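Local coordinates for oxidoreductase YdhF (Escherichia coli, PDB 1OG6), which binds NADPH in an alpha/beta barrel of the aldo-keto reductase family and may function as an oxidoreductase, at residues Leu122-Ile127 against Leu176-Val181; Val46-His51 against Arg77-Ser82; Glu235-Gly240 against Glu276-Thr281. All coordinates share one frame; numbering follows the deposited sequence.

Interaction 1: residues Leu122-Ile127 against Leu176-Val181. With NAP (NADP nicotinamide-adenine-dinucleotide phosphate), chain F.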
loop_
_atom_site.group_PDB
_atom_site.type_symbol
_atom_site.label_atom_id
_atom_site.label_comp_id
_atom_site.label_asym_id
_atom_site.label_seq_id
_atom_site.Cartn_x
_atom_site.Cartn_y
_atom_site.Cartn_z
ATOM N N LEU C 122 7.532 -32.676 -4.719
ATOM C CA LEU C 122 8.185 -31.395 -4.940
ATOM C C LEU C 122 8.409 -30.786 -3.568
ATOM O O LEU C 122 7.671 -31.062 -2.624
ATOM C CB LEU C 122 7.303 -30.447 -5.759
ATOM C CG LEU C 122 7.161 -30.610 -7.268
ATOM C CD1 LEU C 122 6.253 -29.512 -7.789
ATOM C CD2 LEU C 122 8.514 -30.534 -7.939
ATOM N N ASP C 123 9.422 -29.950 -3.457
ATOM C CA ASP C 123 9.711 -29.318 -2.193
ATOM C C ASP C 123 8.964 -27.998 -2.126
ATOM O O ASP C 123 8.490 -27.596 -1.064
ATOM C CB ASP C 123 11.218 -29.122 -2.075
ATOM C CG ASP C 123 11.964 -30.439 -2.105
ATOM O OD1 ASP C 123 11.944 -31.159 -1.087
ATOM O OD2 ASP C 123 12.550 -30.775 -3.150
ATOM N N LEU C 124 8.839 -27.340 -3.278
ATOM C CA LEU C 124 8.147 -26.059 -3.353
ATOM C C LEU C 124 7.315 -25.895 -4.613
ATOM O O LEU C 124 7.802 -26.122 -5.722
ATOM C CB LEU C 124 9.147 -24.902 -3.306
ATOM C CG LEU C 124 8.987 -23.783 -2.269
ATOM C CD1 LEU C 124 9.736 -22.565 -2.779
ATOM C CD2 LEU C 124 7.532 -23.428 -2.041
ATOM N N LEU C 125 6.058 -25.503 -4.429
ATOM C CA LEU C 125 5.165 -25.238 -5.544
ATOM C C LEU C 125 4.839 -23.783 -5.353
ATOM O O LEU C 125 4.410 -23.367 -4.282
ATOM C CB LEU C 125 3.873 -26.041 -5.465
ATOM C CG LEU C 125 3.224 -26.410 -6.809
ATOM C CD1 LEU C 125 1.737 -26.552 -6.589
ATOM C CD2 LEU C 125 3.478 -25.364 -7.868
ATOM N N LEU C 126 5.061 -23.016 -6.404
ATOM C CA LEU C 126 4.830 -21.585 -6.394
ATOM C C LEU C 126 3.727 -21.177 -7.374
ATOM O O LEU C 126 3.752 -21.588 -8.538
ATOM C CB LEU C 126 6.127 -20.883 -6.806
ATOM C CG LEU C 126 7.140 -20.283 -5.838
ATOM C CD1 LEU C 126 7.367 -21.153 -4.629
ATOM C CD2 LEU C 126 8.412 -20.073 -6.620
ATOM N N ILE C 127 2.756 -20.387 -6.922
ATOM C CA ILE C 127 1.742 -19.898 -7.850
ATOM C C ILE C 127 2.549 -18.908 -8.701
ATOM O O ILE C 127 2.832 -17.792 -8.278
ATOM C CB ILE C 127 0.595 -19.140 -7.139
ATOM C CG1 ILE C 127 -0.149 -20.081 -6.195
ATOM C CG2 ILE C 127 -0.363 -18.564 -8.167
ATOM C CD1 ILE C 127 -0.856 -21.196 -6.889
ATOM N N LEU C 176 3.660 -19.202 3.983
ATOM C CA LEU C 176 4.176 -19.209 2.615
ATOM C C LEU C 176 5.700 -19.200 2.658
ATOM O O LEU C 176 6.319 -18.260 3.151
ATOM C CB LEU C 176 3.640 -18.001 1.834
ATOM C CG LEU C 176 2.166 -18.069 1.409
ATOM C CD1 LEU C 176 1.675 -16.701 1.019
ATOM C CD2 LEU C 176 1.996 -19.034 0.250
ATOM N N ALA C 177 6.297 -20.267 2.145
ATOM C CA ALA C 177 7.737 -20.414 2.156
ATOM C C ALA C 177 8.503 -19.303 1.466
ATOM O O ALA C 177 9.632 -19.030 1.840
ATOM C CB ALA C 177 8.121 -21.749 1.558
ATOM N N THR C 178 7.915 -18.652 0.469
ATOM C CA THR C 178 8.647 -17.596 -0.233
ATOM C C THR C 178 7.783 -16.774 -1.189
ATOM O O THR C 178 6.581 -16.982 -1.293
ATOM C CB THR C 178 9.833 -18.201 -1.031
ATOM O OG1 THR C 178 10.721 -17.159 -1.427
ATOM C CG2 THR C 178 9.346 -18.915 -2.282
ATOM N N ASN C 179 8.415 -15.828 -1.873
ATOM C CA ASN C 179 7.749 -14.962 -2.846
ATOM C C ASN C 179 8.821 -14.580 -3.870
ATOM O O ASN C 179 9.421 -13.508 -3.798
ATOM C CB ASN C 179 7.166 -13.713 -2.159
ATOM C CG ASN C 179 6.432 -12.790 -3.132
ATOM O OD1 ASN C 179 6.035 -13.212 -4.211
ATOM N ND2 ASN C 179 6.245 -11.530 -2.747
ATOM N N GLN C 180 9.067 -15.485 -4.815
ATOM C CA GLN C 180 10.079 -15.267 -5.832
ATOM C C GLN C 180 9.856 -14.002 -6.624
ATOM O O GLN C 180 8.990 -13.954 -7.482
ATOM C CB GLN C 180 10.138 -16.445 -6.799
ATOM C CG GLN C 180 11.185 -16.238 -7.872
ATOM C CD GLN C 180 11.502 -17.492 -8.642
ATOM O OE1 GLN C 180 11.676 -18.563 -8.063
ATOM N NE2 GLN C 180 11.600 -17.366 -9.953
ATOM N N VAL C 181 10.660 -12.983 -6.355
ATOM C CA VAL C 181 10.531 -11.717 -7.056
ATOM C C VAL C 181 11.832 -11.329 -7.758
ATOM O O VAL C 181 12.875 -11.935 -7.504
ATOM C CB VAL C 181 10.127 -10.610 -6.072
ATOM C CG1 VAL C 181 8.717 -10.835 -5.605
ATOM C CG2 VAL C 181 11.053 -10.612 -4.876
HETATM P PA NAP F . 19.907 -13.868 -14.886
HETATM O O1A NAP F . 19.798 -12.478 -15.101
HETATM O O2A NAP F . 20.581 -14.533 -13.704
HETATM O O5B NAP F . 20.590 -14.558 -16.164
HETATM C C5B NAP F . 21.776 -13.934 -16.699
HETATM C C4B NAP F . 21.776 -14.337 -18.214
HETATM O O4B NAP F . 22.983 -13.649 -18.724
HETATM C C3B NAP F . 22.055 -15.835 -18.499
HETATM O O3B NAP F . 21.168 -16.191 -19.553
HETATM C C2B NAP F . 23.501 -15.950 -18.941
HETATM O O2B NAP F . 23.686 -16.785 -20.080
HETATM C C1B NAP F . 23.954 -14.497 -19.271
HETATM N N9A NAP F . 25.255 -14.229 -18.680
HETATM C C8A NAP F . 25.782 -14.537 -17.439
HETATM N N7A NAP F . 27.022 -14.125 -17.255
HETATM C C5A NAP F . 27.326 -13.504 -18.461
HETATM C C6A NAP F . 28.509 -12.867 -18.875
HETATM N N6A NAP F . 29.644 -12.717 -18.164
HETATM N N1A NAP F . 28.523 -12.323 -20.173
HETATM N N3A NAP F . 26.218 -13.040 -20.626
HETATM C C4A NAP F . 26.231 -13.569 -19.344
HETATM O O3 NAP F . 18.443 -14.483 -14.887
HETATM P PN NAP F . 17.575 -15.149 -16.021
HETATM O O1N NAP F . 16.415 -14.477 -16.617
HETATM O O2N NAP F . 17.768 -16.631 -16.044
HETATM O O5D NAP F . 16.470 -15.341 -14.848
HETATM C C5D NAP F . 16.791 -15.803 -13.477
HETATM C C4D NAP F . 16.079 -17.103 -13.137
HETATM O O4D NAP F . 14.812 -16.898 -12.459
HETATM C C3D NAP F . 15.788 -18.112 -14.306
HETATM O O3D NAP F . 16.803 -19.117 -14.409
HETATM O O2D NAP F . 14.389 -20.021 -13.526
HETATM C C1D NAP F . 13.775 -17.766 -13.015
HETATM N N1N NAP F . 12.638 -16.906 -13.516
HETATM C C2N NAP F . 11.464 -16.711 -12.743
HETATM C C3N NAP F . 10.432 -15.931 -13.267
HETATM C C7N NAP F . 9.163 -15.723 -12.428
HETATM O O7N NAP F . 8.300 -15.047 -12.924
HETATM N N7N NAP F . 9.035 -16.253 -11.241
HETATM C C4N NAP F . 10.535 -15.315 -14.596
HETATM C C5N NAP F . 11.731 -15.530 -15.341
HETATM C C6N NAP F . 12.797 -16.324 -14.823
HETATM P P2B NAP F . 24.955 -17.769 -20.286
HETATM O O1X NAP F . 25.303 -19.031 -19.504
HETATM O O2X NAP F . 25.465 -17.579 -21.696
HETATM O O3X NAP F . 23.825 -18.669 -20.737
#
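Leu124 and Leu126 meet Ala177, Thr178 and Gln180 in a buried apolar contact inside the TIM barrel. Leu124 and Leu126 lie on strand 122-127, while Ala177 and Thr178 lead into strand 179-182; strand 152-158 pairs with both strands and runs between them. The CA atoms of Leu124 and Ala177 are accordingly 7.9 Å apart, and side chains alone bridge the gap, without a hydrogen bond. Leu124 and Leu126 turn toward 176-181, whereas Leu125, between them, packs on helix 103-116; this alternation is that of a barrel strand with one face to the interior and one to the helical layer.

The methyl of Thr178 is the common partner, its CG2 lying 3.7 Å from Leu124 CD1 and 3.8 Å from Leu126 CD1, and both leucines cross the threonine at about a right angle. The threonine torsion explains this division of labour: OG1 stands anti to the backbone N (chi1 -166°) and hydrogen-bonds Arg205 O, leaving CG2 to the leucines. Near the start of 176-181, Leu124 CD2 touches Ala177 CB at 4.0 Å.

Gln180 carries the contact toward the cofactor. Its CB lies 4.0 Å from Leu126 CD2, and its CG, anti to the backbone N, approaches the carboxamide N7N of NADP at 4.0 Å. A glutamine beside the nicotinamide carboxamide is in keeping with other aldo-keto reductases. An alanine here, keeping CB on Leu126 but lacking CG and the amide, would probably open a gap beside the nicotinamide carboxamide and let that group turn more easily. The backbone is tied in as well: Gln180 O accepts a hydrogen bond from OG of Ser158, the same hydroxyl that is hydrogen-bonded to NADP.

Interaction 2: residues Val46-His51 against Arg77-Ser82. With NAP (NADP nicotinamide-adenine-dinucleotide phosphate), chain F.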
loop_
_atom_site.group_PDB
_atom_site.type_symbol
_atom_site.label_atom_id
_atom_site.label_comp_id
_atom_site.label_asym_id
_atom_site.label_seq_id
_atom_site.Cartn_x
_atom_site.Cartn_y
_atom_site.Cartn_z
ATOM N N VAL C 46 25.151 -25.763 -4.347
ATOM C CA VAL C 46 23.892 -25.368 -4.983
ATOM C C VAL C 46 23.005 -26.595 -5.121
ATOM O O VAL C 46 23.106 -27.336 -6.094
ATOM C CB VAL C 46 24.122 -24.805 -6.388
ATOM C CG1 VAL C 46 22.809 -24.308 -6.961
ATOM C CG2 VAL C 46 25.147 -23.696 -6.342
ATOM N N THR C 47 22.125 -26.804 -4.153
ATOM C CA THR C 47 21.266 -27.970 -4.183
ATOM C C THR C 47 19.832 -27.661 -4.582
ATOM O O THR C 47 19.098 -28.554 -5.009
ATOM C CB THR C 47 21.262 -28.659 -2.817
ATOM O OG1 THR C 47 20.839 -27.724 -1.820
ATOM C CG2 THR C 47 22.657 -29.168 -2.474
ATOM N N THR C 48 19.428 -26.403 -4.442
ATOM C CA THR C 48 18.072 -26.010 -4.789
ATOM C C THR C 48 18.002 -25.717 -6.271
ATOM O O THR C 48 18.792 -24.933 -6.781
ATOM C CB THR C 48 17.652 -24.746 -4.041
ATOM O OG1 THR C 48 18.040 -24.863 -2.674
ATOM C CG2 THR C 48 16.152 -24.550 -4.111
ATOM N N VAL C 49 17.071 -26.356 -6.971
ATOM C CA VAL C 49 16.915 -26.107 -8.395
ATOM C C VAL C 49 15.536 -25.512 -8.650
ATOM O O VAL C 49 14.533 -25.967 -8.095
ATOM C CB VAL C 49 17.097 -27.388 -9.238
ATOM C CG1 VAL C 49 18.459 -28.000 -8.958
ATOM C CG2 VAL C 49 15.974 -28.360 -8.957
ATOM N N ASP C 50 15.505 -24.480 -9.486
ATOM C CA ASP C 50 14.280 -23.776 -9.824
ATOM C C ASP C 50 13.692 -24.255 -11.146
ATOM O O ASP C 50 14.413 -24.429 -12.124
ATOM C CB ASP C 50 14.570 -22.281 -9.906
ATOM C CG ASP C 50 13.319 -21.452 -9.989
ATOM O OD1 ASP C 50 12.542 -21.461 -9.012
ATOM O OD2 ASP C 50 13.116 -20.792 -11.032
ATOM N N HIS C 51 12.377 -24.457 -11.160
ATOM C CA HIS C 51 11.656 -24.909 -12.342
ATOM C C HIS C 51 10.288 -24.272 -12.388
ATOM O O HIS C 51 9.903 -23.559 -11.468
ATOM C CB HIS C 51 11.473 -26.415 -12.299
ATOM C CG HIS C 51 12.639 -27.173 -12.830
ATOM N ND1 HIS C 51 12.992 -27.146 -14.161
ATOM C CD2 HIS C 51 13.548 -27.959 -12.211
ATOM C CE1 HIS C 51 14.071 -27.884 -14.340
ATOM N NE2 HIS C 51 14.428 -28.388 -13.172
ATOM N N ARG C 77 19.655 -35.373 -3.179
ATOM C CA ARG C 77 20.642 -34.321 -2.996
ATOM C C ARG C 77 20.198 -32.915 -3.360
ATOM O O ARG C 77 21.001 -31.986 -3.312
ATOM C CB ARG C 77 21.892 -34.654 -3.801
ATOM C CG ARG C 77 22.529 -35.967 -3.431
ATOM C CD ARG C 77 23.818 -36.121 -4.195
ATOM N NE ARG C 77 24.735 -35.025 -3.903
ATOM C CZ ARG C 77 25.815 -34.746 -4.624
ATOM N NH1 ARG C 77 26.114 -35.481 -5.687
ATOM N NH2 ARG C 77 26.598 -33.732 -4.279
ATOM N N MET C 78 18.933 -32.740 -3.716
ATOM C CA MET C 78 18.455 -31.423 -4.114
ATOM C C MET C 78 17.035 -31.117 -3.677
ATOM O O MET C 78 16.307 -31.985 -3.194
ATOM C CB MET C 78 18.538 -31.298 -5.632
ATOM C CG MET C 78 17.783 -32.399 -6.349
ATOM S SD MET C 78 18.147 -32.510 -8.103
ATOM C CE MET C 78 16.503 -32.426 -8.760
ATOM N N GLU C 79 16.661 -29.858 -3.845
ATOM C CA GLU C 79 15.324 -29.405 -3.521
ATOM C C GLU C 79 14.769 -28.938 -4.852
ATOM O O GLU C 79 15.419 -28.175 -5.562
ATOM C CB GLU C 79 15.350 -28.233 -2.536
ATOM C CG GLU C 79 15.998 -28.534 -1.203
ATOM C CD GLU C 79 17.493 -28.300 -1.209
ATOM O OE1 GLU C 79 18.138 -28.511 -0.163
ATOM O OE2 GLU C 79 18.026 -27.898 -2.259
ATOM N N ILE C 80 13.581 -29.405 -5.209
ATOM C CA ILE C 80 12.982 -29.002 -6.465
ATOM C C ILE C 80 11.896 -27.969 -6.207
ATOM O O ILE C 80 11.031 -28.142 -5.345
ATOM C CB ILE C 80 12.424 -30.227 -7.226
ATOM C CG1 ILE C 80 13.581 -31.153 -7.594
ATOM C CG2 ILE C 80 11.720 -29.799 -8.484
ATOM C CD1 ILE C 80 13.201 -32.314 -8.466
ATOM N N VAL C 81 11.983 -26.866 -6.940
ATOM C CA VAL C 81 11.029 -25.774 -6.831
ATOM C C VAL C 81 10.362 -25.640 -8.190
ATOM O O VAL C 81 11.028 -25.680 -9.223
ATOM C CB VAL C 81 11.739 -24.437 -6.501
ATOM C CG1 VAL C 81 10.742 -23.306 -6.515
ATOM C CG2 VAL C 81 12.413 -24.517 -5.159
ATOM N N SER C 82 9.049 -25.495 -8.203
ATOM C CA SER C 82 8.363 -25.347 -9.467
ATOM C C SER C 82 7.159 -24.463 -9.251
ATOM O O SER C 82 6.793 -24.164 -8.116
ATOM C CB SER C 82 7.935 -26.709 -10.012
ATOM O OG SER C 82 7.642 -26.624 -11.394
HETATM P PA NAP F . 19.907 -13.868 -14.886
HETATM O O1A NAP F . 19.798 -12.478 -15.101
HETATM O O2A NAP F . 20.581 -14.533 -13.704
HETATM O O5B NAP F . 20.590 -14.558 -16.164
HETATM C C5B NAP F . 21.776 -13.934 -16.699
HETATM C C4B NAP F . 21.776 -14.337 -18.214
HETATM O O4B NAP F . 22.983 -13.649 -18.724
HETATM C C3B NAP F . 22.055 -15.835 -18.499
HETATM O O3B NAP F . 21.168 -16.191 -19.553
HETATM C C2B NAP F . 23.501 -15.950 -18.941
HETATM O O2B NAP F . 23.686 -16.785 -20.080
HETATM C C1B NAP F . 23.954 -14.497 -19.271
HETATM N N9A NAP F . 25.255 -14.229 -18.680
HETATM C C8A NAP F . 25.782 -14.537 -17.439
HETATM N N7A NAP F . 27.022 -14.125 -17.255
HETATM C C5A NAP F . 27.326 -13.504 -18.461
HETATM C C6A NAP F . 28.509 -12.867 -18.875
HETATM N N6A NAP F . 29.644 -12.717 -18.164
HETATM N N1A NAP F . 28.523 -12.323 -20.173
HETATM N N3A NAP F . 26.218 -13.040 -20.626
HETATM C C4A NAP F . 26.231 -13.569 -19.344
HETATM O O3 NAP F . 18.443 -14.483 -14.887
HETATM P PN NAP F . 17.575 -15.149 -16.021
HETATM O O1N NAP F . 16.415 -14.477 -16.617
HETATM O O2N NAP F . 17.768 -16.631 -16.044
HETATM O O5D NAP F . 16.470 -15.341 -14.848
HETATM C C5D NAP F . 16.791 -15.803 -13.477
HETATM C C4D NAP F . 16.079 -17.103 -13.137
HETATM O O4D NAP F . 14.812 -16.898 -12.459
HETATM C C3D NAP F . 15.788 -18.112 -14.306
HETATM O O3D NAP F . 16.803 -19.117 -14.409
HETATM O O2D NAP F . 14.389 -20.021 -13.526
HETATM C C1D NAP F . 13.775 -17.766 -13.015
HETATM N N1N NAP F . 12.638 -16.906 -13.516
HETATM C C2N NAP F . 11.464 -16.711 -12.743
HETATM C C3N NAP F . 10.432 -15.931 -13.267
HETATM C C7N NAP F . 9.163 -15.723 -12.428
HETATM O O7N NAP F . 8.300 -15.047 -12.924
HETATM N N7N NAP F . 9.035 -16.253 -11.241
HETATM C C4N NAP F . 10.535 -15.315 -14.596
HETATM C C5N NAP F . 11.731 -15.530 -15.341
HETATM C C6N NAP F . 12.797 -16.324 -14.823
HETATM P P2B NAP F . 24.955 -17.769 -20.286
HETATM O O1X NAP F . 25.303 -19.031 -19.504
HETATM O O2X NAP F . 25.465 -17.579 -21.696
HETATM O O3X NAP F . 23.825 -18.669 -20.737
#
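Glu79 OE2 accepts two hydroxyl bonds from consecutive threonines, 2.9 Å from Thr47 OG1 and 3.1 Å from Thr48 OG1. Thr47 uses the syn lone pair of OE2, whereas Thr48 comes from above the carboxylate plane, 64° out of it. The bend of Glu79 at chi2 (88°) folds the carboxylate back over the threonines instead of extending it away. Thr48 OG1 is also bonded to Ser15 N, and OE1 of Glu79 makes a salt bridge to Arg4, so one oxygen serves the threonines and the other the arginine.

The backbones then pair as parallel strands, 48-50 with 79-82, their axes inclined by 21°. In the TIM barrel these are neighbours, joined by a mostly helical beta-alpha-beta crossover. Val49 N bonds Glu79 O at 2.8 Å, Val81 N returns a bond to Val49 O at 2.9 Å, and His51 N adds a weak one to Val81 O.

Packing follows the two faces of the sheet. Val49 CG2 lies 3.9 Å from Ile80 CG1, the two side chains running side by side. On the other face Thr48 CG2 meets Val81 CG2, and Asp50 OD1 rests 3.6 Å from Val81 CG1. Asp50 OD2 accepts a hydrogen bond from O2D of NADP at 2.9 Å and pairs with Lys83, close to Tyr55, probably the proton donor, consistent with the Asp-Tyr-Lys part of the family's catalytic tetrad.

Val49 touches His41 of helix 31-42, whereas Val81, on the other face, touches Phe14; strand 48-50 is bordered by strand 13-20, and strand 79-87 by strand 122-127.

Interaction 3: residues Glu235-Gly240 against Glu276-Thr281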
loop_
_atom_site.group_PDB
_atom_site.type_symbol
_atom_site.label_atom_id
_atom_site.label_comp_id
_atom_site.label_asym_id
_atom_site.label_seq_id
_atom_site.Cartn_x
_atom_site.Cartn_y
_atom_site.Cartn_z
ATOM N N GLU C 235 37.232 -3.975 -8.014
ATOM C CA GLU C 235 38.641 -3.905 -7.662
ATOM C C GLU C 235 38.803 -3.700 -6.168
ATOM O O GLU C 235 39.748 -4.209 -5.572
ATOM C CB GLU C 235 39.319 -2.763 -8.415
ATOM C CG GLU C 235 40.811 -2.678 -8.166
ATOM C CD GLU C 235 41.430 -1.429 -8.760
ATOM O OE1 GLU C 235 41.443 -1.308 -10.003
ATOM O OE2 GLU C 235 41.899 -0.566 -7.984
ATOM N N GLU C 236 37.873 -2.961 -5.571
ATOM C CA GLU C 236 37.884 -2.681 -4.132
ATOM C C GLU C 236 37.538 -3.905 -3.271
ATOM O O GLU C 236 38.008 -4.036 -2.138
ATOM C CB GLU C 236 36.909 -1.545 -3.830
ATOM C CG GLU C 236 37.443 -0.185 -4.203
ATOM C CD GLU C 236 36.368 0.874 -4.268
ATOM O OE1 GLU C 236 35.445 0.850 -3.434
ATOM O OE2 GLU C 236 36.459 1.742 -5.156
ATOM N N LEU C 237 36.702 -4.788 -3.814
ATOM C CA LEU C 237 36.284 -6.006 -3.125
ATOM C C LEU C 237 37.180 -7.153 -3.572
ATOM O O LEU C 237 37.176 -8.222 -2.971
ATOM C CB LEU C 237 34.830 -6.347 -3.474
ATOM C CG LEU C 237 33.701 -5.404 -3.072
ATOM C CD1 LEU C 237 32.396 -5.893 -3.648
ATOM C CD2 LEU C 237 33.606 -5.335 -1.569
ATOM N N ASN C 238 37.946 -6.919 -4.632
ATOM C CA ASN C 238 38.844 -7.929 -5.183
ATOM C C ASN C 238 38.027 -9.047 -5.818
ATOM O O ASN C 238 38.448 -10.201 -5.822
ATOM C CB ASN C 238 39.749 -8.507 -4.089
ATOM C CG ASN C 238 40.750 -7.489 -3.552
ATOM O OD1 ASN C 238 41.294 -7.656 -2.453
ATOM N ND2 ASN C 238 41.006 -6.434 -4.332
ATOM N N ALA C 239 36.861 -8.691 -6.356
ATOM C CA ALA C 239 35.969 -9.649 -6.998
ATOM C C ALA C 239 36.492 -10.041 -8.366
ATOM O O ALA C 239 37.370 -9.380 -8.917
ATOM C CB ALA C 239 34.584 -9.061 -7.128
ATOM N N GLY C 240 35.947 -11.121 -8.912
ATOM C CA GLY C 240 36.383 -11.591 -10.211
ATOM C C GLY C 240 35.596 -11.010 -11.368
ATOM O O GLY C 240 36.141 -10.785 -12.451
ATOM N N GLU C 276 29.386 -14.966 -2.465
ATOM C CA GLU C 276 28.939 -15.140 -1.095
ATOM C C GLU C 276 30.030 -14.762 -0.109
ATOM O O GLU C 276 29.752 -14.334 1.009
ATOM C CB GLU C 276 28.516 -16.588 -0.862
ATOM C CG GLU C 276 27.746 -16.784 0.429
ATOM C CD GLU C 276 27.467 -18.240 0.738
ATOM O OE1 GLU C 276 28.435 -18.991 0.997
ATOM O OE2 GLU C 276 26.278 -18.628 0.725
ATOM N N THR C 277 31.277 -14.912 -0.534
ATOM C CA THR C 277 32.419 -14.608 0.315
ATOM C C THR C 277 32.800 -13.137 0.333
ATOM O O THR C 277 33.545 -12.704 1.206
ATOM C CB THR C 277 33.664 -15.412 -0.123
ATOM O OG1 THR C 277 33.998 -15.091 -1.479
ATOM C CG2 THR C 277 33.398 -16.911 -0.012
ATOM N N LEU C 278 32.301 -12.369 -0.629
ATOM C CA LEU C 278 32.626 -10.946 -0.707
ATOM C C LEU C 278 31.916 -10.166 0.376
ATOM O O LEU C 278 30.797 -10.504 0.759
ATOM C CB LEU C 278 32.236 -10.363 -2.068
ATOM C CG LEU C 278 32.919 -10.909 -3.316
ATOM C CD1 LEU C 278 32.493 -10.089 -4.508
ATOM C CD2 LEU C 278 34.423 -10.857 -3.148
ATOM N N LYS C 279 32.569 -9.118 0.863
ATOM C CA LYS C 279 31.984 -8.284 1.891
ATOM C C LYS C 279 31.908 -6.845 1.402
ATOM O O LYS C 279 32.905 -6.128 1.380
ATOM C CB LYS C 279 32.792 -8.416 3.185
ATOM C CG LYS C 279 32.663 -9.822 3.809
ATOM C CD LYS C 279 33.410 -9.982 5.141
ATOM C CE LYS C 279 34.930 -10.112 4.964
ATOM N NZ LYS C 279 35.340 -11.341 4.218
ATOM N N MET C 280 30.698 -6.453 1.000
ATOM C CA MET C 280 30.398 -5.126 0.463
ATOM C C MET C 280 29.965 -4.122 1.527
ATOM O O MET C 280 29.103 -4.429 2.345
ATOM C CB MET C 280 29.293 -5.255 -0.595
ATOM C CG MET C 280 28.755 -3.933 -1.147
ATOM S SD MET C 280 27.632 -4.147 -2.539
ATOM C CE MET C 280 28.712 -4.893 -3.706
ATOM N N THR C 281 30.550 -2.922 1.497
ATOM C CA THR C 281 30.228 -1.861 2.456
ATOM C C THR C 281 28.926 -1.136 2.103
ATOM O O THR C 281 28.421 -1.267 0.987
ATOM C CB THR C 281 31.375 -0.826 2.539
ATOM O OG1 THR C 281 31.670 -0.301 1.239
ATOM C CG2 THR C 281 32.619 -1.476 3.074
HETATM O O HOH W 1 35.530 -8.770 0.007
#
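Leu237 and Leu278 adopt the same first torsion, with CG anti to the carbonyl carbon (chi1 -64° and -62°), and from backbones 6.6 Å apart at their CA atoms each starts its side chain toward the opposite segment. Leu237 CD1 then meets Leu278 CD1 at 4.3 Å. Met280 comes in obliquely: its CG is anti to the backbone N, and a bend at chi3 (-63°) carries the terminal methyl CE to within 3.8 Å of Leu237 CD1. Ala239 CB closes on Leu278 CD1 at 3.5 Å, so that Leu278 is touched by residues from both sides of Asn238.

That residue, with positive phi, is the C-prime position of a Schellman motif ending helix 224-237, where Asn238 N returns to Glu235 O in a weak bond of 3.4 Å. The reversal places Ala239 beside Leu278. The facing segment links helix 266-274 to helix 282-293, with Thr281 as the N-cap of the latter. Met280 also packs on Trp285 and Ile288 of that helix and on Val245 of helix 242-251.

No direct hydrogen bond spans the segments. One water accepts from Lys279 N at 3.1 Å and donates weakly to Leu237 O at 3.4 Å.

In the fold
Interactions 1 and 2 lie in the same barrel, with centres about 11 Å apart, and join through neighbouring strands 79-87 and 122-127. Asp123 OD2 takes a hydrogen bond from Ile80 N at 2.7 Å, and Leu126 N probably bonds Ser82 O, also at 2.7 Å. Both reach the cofactor, at different groups: interaction 1 through Gln180 at the nicotinamide carboxamide, interaction 2 through Asp50 at the adjoining ribose. Interaction 3 stands apart at the surface, its centre about 30 Å from that of interaction 1 and about 27 Å from that of interaction 2; the side chain of Ala239 remains about 13 Å from NADP.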